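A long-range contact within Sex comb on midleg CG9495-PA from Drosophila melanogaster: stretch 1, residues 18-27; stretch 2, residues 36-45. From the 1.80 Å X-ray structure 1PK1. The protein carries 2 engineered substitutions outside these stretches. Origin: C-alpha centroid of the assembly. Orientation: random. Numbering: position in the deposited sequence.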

# COMPACT_ATOMS: atom_id res chain seq x y z
N THR B 18 -16.17 14.24 6.96
CA THR B 18 -16.04 13.95 8.38
C THR B 18 -15.18 12.69 8.45
O THR B 18 -14.89 12.09 7.42
CB THR B 18 -17.39 13.60 9.01
OG1 THR B 18 -17.90 12.40 8.41
CG2 THR B 18 -18.39 14.74 8.80
N ILE B 19 -14.77 12.31 9.65
CA ILE B 19 -13.97 11.11 9.83
C ILE B 19 -14.71 9.89 9.27
O ILE B 19 -14.13 9.05 8.58
CB ILE B 19 -13.65 10.87 11.33
CG1 ILE B 19 -12.73 11.97 11.85
CG2 ILE B 19 -13.04 9.48 11.52
CD1 ILE B 19 -12.54 11.98 13.36
N GLU B 20 -16.01 9.78 9.56
CA GLU B 20 -16.77 8.63 9.06
C GLU B 20 -16.88 8.63 7.53
O GLU B 20 -16.87 7.57 6.91
CB GLU B 20 -18.16 8.58 9.69
CG GLU B 20 -18.15 8.20 11.17
CD GLU B 20 -17.31 6.96 11.45
OE1 GLU B 20 -17.38 5.98 10.67
OE2 GLU B 20 -16.59 6.95 12.47
N GLU B 21 -16.99 9.81 6.93
CA GLU B 21 -17.08 9.91 5.48
C GLU B 21 -15.77 9.46 4.84
O GLU B 21 -15.78 8.83 3.78
CB GLU B 21 -17.42 11.34 5.05
CG GLU B 21 -18.86 11.74 5.38
CD GLU B 21 -19.21 13.14 4.92
OE1 GLU B 21 -18.50 14.09 5.31
OE2 GLU B 21 -20.19 13.30 4.16
N VAL B 22 -14.65 9.78 5.48
CA VAL B 22 -13.34 9.36 4.97
C VAL B 22 -13.22 7.84 5.04
O VAL B 22 -12.73 7.19 4.12
CB VAL B 22 -12.19 9.99 5.80
CG1 VAL B 22 -10.87 9.30 5.48
CG2 VAL B 22 -12.08 11.48 5.49
N ILE B 23 -13.67 7.28 6.16
CA ILE B 23 -13.62 5.84 6.33
C ILE B 23 -14.52 5.14 5.32
O ILE B 23 -14.17 4.10 4.78
CB ILE B 23 -14.01 5.45 7.77
CG1 ILE B 23 -12.92 5.97 8.73
CG2 ILE B 23 -14.18 3.93 7.88
CD1 ILE B 23 -13.19 5.69 10.20
N GLN B 24 -15.69 5.72 5.07
CA GLN B 24 -16.62 5.14 4.10
C GLN B 24 -15.99 5.16 2.70
O GLN B 24 -16.15 4.22 1.92
CB GLN B 24 -17.94 5.92 4.09
CG GLN B 24 -18.90 5.52 2.97
CD GLN B 24 -19.39 4.09 3.10
OE1 GLN B 24 -20.01 3.55 2.17
NE2 GLN B 24 -19.12 3.46 4.24
N TYR B 25 -15.27 6.24 2.38
CA TYR B 25 -14.61 6.35 1.08
C TYR B 25 -13.56 5.25 0.93
O TYR B 25 -13.56 4.50 -0.06
CB TYR B 25 -13.94 7.72 0.93
CG TYR B 25 -13.02 7.80 -0.27
CD1 TYR B 25 -13.52 7.61 -1.56
CD2 TYR B 25 -11.65 8.03 -0.13
CE1 TYR B 25 -12.70 7.64 -2.67
CE2 TYR B 25 -10.81 8.06 -1.24
CZ TYR B 25 -11.34 7.87 -2.51
OH TYR B 25 -10.54 7.88 -3.62
N ILE B 26 -12.68 5.14 1.91
CA ILE B 26 -11.64 4.13 1.87
C ILE B 26 -12.23 2.72 1.78
O ILE B 26 -11.88 1.95 0.89
CB ILE B 26 -10.74 4.19 3.13
CG1 ILE B 26 -10.07 5.56 3.24
CG2 ILE B 26 -9.69 3.09 3.06
CD1 ILE B 26 -9.13 5.90 2.11
N GLU B 27 -13.12 2.39 2.70
CA GLU B 27 -13.73 1.07 2.74
C GLU B 27 -14.63 0.71 1.56
O GLU B 27 -14.64 -0.45 1.13
CB GLU B 27 -14.48 0.88 4.06
CG GLU B 27 -13.54 0.65 5.24
CD GLU B 27 -14.23 0.66 6.60
OE1 GLU B 27 -15.46 0.42 6.66
OE2 GLU B 27 -13.54 0.89 7.61
N HIS B 36 -8.37 -1.31 8.99
CA HIS B 36 -7.69 -0.13 9.50
C HIS B 36 -8.63 1.01 9.84
O HIS B 36 -8.19 2.10 10.21
CB HIS B 36 -6.64 0.35 8.48
CG HIS B 36 -5.65 -0.70 8.11
ND1 HIS B 36 -4.90 -1.37 9.05
CD2 HIS B 36 -5.30 -1.22 6.91
CE1 HIS B 36 -4.12 -2.26 8.44
NE2 HIS B 36 -4.35 -2.18 7.14
N GLY B 37 -9.93 0.76 9.72
CA GLY B 37 -10.91 1.79 10.02
C GLY B 37 -10.77 2.47 11.37
O GLY B 37 -10.83 3.70 11.47
N ASP B 38 -10.60 1.67 12.42
CA ASP B 38 -10.47 2.22 13.77
C ASP B 38 -9.21 3.06 13.93
O ASP B 38 -9.16 3.96 14.77
CB ASP B 38 -10.49 1.09 14.81
CG ASP B 38 -11.85 0.44 14.93
OD1 ASP B 38 -12.85 1.05 14.51
OD2 ASP B 38 -11.92 -0.69 15.46
N LEU B 39 -8.19 2.77 13.13
CA LEU B 39 -6.95 3.53 13.20
C LEU B 39 -7.25 4.94 12.69
O LEU B 39 -6.75 5.93 13.22
CB LEU B 39 -5.87 2.85 12.35
CG LEU B 39 -4.42 3.34 12.39
CD1 LEU B 39 -3.92 3.45 13.83
CD2 LEU B 39 -3.57 2.34 11.61
N PHE B 40 -8.08 5.02 11.65
CA PHE B 40 -8.47 6.31 11.11
C PHE B 40 -9.29 7.09 12.13
O PHE B 40 -9.18 8.31 12.23
CB PHE B 40 -9.26 6.13 9.81
CG PHE B 40 -8.38 6.00 8.60
CD1 PHE B 40 -7.47 4.96 8.50
CD2 PHE B 40 -8.43 6.95 7.58
CE1 PHE B 40 -6.60 4.87 7.41
CE2 PHE B 40 -7.57 6.88 6.49
CZ PHE B 40 -6.65 5.83 6.40
N ARG B 41 -10.10 6.37 12.91
CA ARG B 41 -10.89 7.02 13.95
C ARG B 41 -9.95 7.52 15.05
O ARG B 41 -10.07 8.65 15.52
CB ARG B 41 -11.92 6.04 14.53
CG ARG B 41 -12.91 5.54 13.50
CD ARG B 41 -14.07 4.77 14.12
NE ARG B 41 -15.08 4.43 13.11
CZ ARG B 41 -14.96 3.44 12.23
NH1 ARG B 41 -13.89 2.66 12.23
NH2 ARG B 41 -15.92 3.23 11.34
N LYS B 42 -9.01 6.66 15.44
CA LYS B 42 -8.03 6.97 16.48
C LYS B 42 -7.23 8.22 16.12
O LYS B 42 -7.00 9.09 16.97
CB LYS B 42 -7.08 5.78 16.65
CG LYS B 42 -5.93 5.98 17.64
CD LYS B 42 -6.40 5.92 19.09
CE LYS B 42 -5.20 5.85 20.03
NZ LYS B 42 -5.61 5.92 21.45
N HIS B 43 -6.80 8.32 14.87
CA HIS B 43 -6.02 9.47 14.42
C HIS B 43 -6.86 10.65 13.95
O HIS B 43 -6.33 11.67 13.52
CB HIS B 43 -5.03 9.02 13.33
CG HIS B 43 -3.88 8.24 13.88
ND1 HIS B 43 -2.70 8.84 14.28
CD2 HIS B 43 -3.75 6.93 14.19
CE1 HIS B 43 -1.91 7.94 14.82
NE2 HIS B 43 -2.52 6.76 14.78
N GLU B 44 -8.18 10.50 14.07
CA GLU B 44 -9.13 11.54 13.70
C GLU B 44 -8.87 12.04 12.29
O GLU B 44 -8.74 13.24 12.05
CB GLU B 44 -9.04 12.69 14.71
CG GLU B 44 -9.54 12.32 16.09
CD GLU B 44 -9.09 13.28 17.19
OE1 GLU B 44 -8.73 14.43 16.88
OE2 GLU B 44 -9.09 12.87 18.36
N ILE B 45 -8.83 11.11 11.35
CA ILE B 45 -8.57 11.46 9.96
C ILE B 45 -9.84 11.90 9.25
O ILE B 45 -10.60 11.08 8.73
CB ILE B 45 -7.93 10.25 9.21
CG1 ILE B 45 -6.65 9.81 9.93
CG2 ILE B 45 -7.59 10.64 7.77
CD1 ILE B 45 -5.60 10.90 10.07
O HOH W 1 -13.86 0.27 10.24
O HOH W 2 -16.59 1.42 9.37

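The two helices, 19-27 and 37-42, run nearly antiparallel, at 154° with axes 9.8 Å apart at closest approach. The rule of this contact is economical: apolar side chains fill the middle, and one arginine collects the charges along the exposed side.

Arg41 leaves its helix sideways, but its end comes nearer to the first stretch and finds an acceptor for every nitrogen. NE donates to Glu20 OE2 at 3.0 Å and NH2 donates to Glu20 OE1 at 3.2 Å, a two-pronged salt bridge in which each carboxylate oxygen takes one bond; angles near 140° show that neither is quite straight. NH1 forms a second salt bridge, 3.0 Å to Asp38 OD1, within its own helix. The guanidinium reaches Glu27 through water instead. Water 1 accepts from Arg41 NH1 at 3.1 Å and lies 2.7 Å from Glu27 OE2, within hydrogen-bonding reach; water 2 accepts from Arg41 NH2 at 2.8 Å and donates to Glu27 OE1 at 3.1 Å. Glu20 and Glu27, almost two turns apart, thus share one cation, the nearer directly and the other by relay. Ile23 CD1 covers one face of the guanidinium and leaves its edge free for these bonds, while also lying 3.3 Å from Arg41 CG.

Gly37 makes room for the Glu27 carboxylate. An ideal CB here would point toward the first helix and fall 2.6 Å from Glu27 OE2, a clash; without it, Glu27 OE2 rests 3.7 Å from Gly37 CA. Ile23 CD1 packs 3.3 Å from Gly37 O, whose hydrogen bond is to Arg41 N at 3.1 Å.

Phe40 anchors the apolar part. Ile23 CG1 meets Phe40 CB at 3.8 Å, and Val22 CG1 approaches the ring edge, 4.0 Å from Phe40 CD2. Val22 CG1 also touches Ile45 CG2 at 4.2 Å.

Both helix ends near Ile19 are well finished. Thr18 OG1 caps the first helix by accepting from Glu21 N at 3.1 Å, and Glu21 OE1 returns the favor, accepting from Thr18 N at 2.9 Å. The second helix closes in a Schellman motif: Glu44, with positive phi, follows its last turn, and Ile45 N donates to Phe40 O at 3.0 Å. Ile19 CD1 packs against this turn, 3.5 Å from Glu44 CA.

The unpaid debt is Ile45 O, buried without a hydrogen-bond partner. Its compensation is modest: a CA-H...O contact from Ile19 CA at 3.5 Å, with a favorable 160° at the hydrogen.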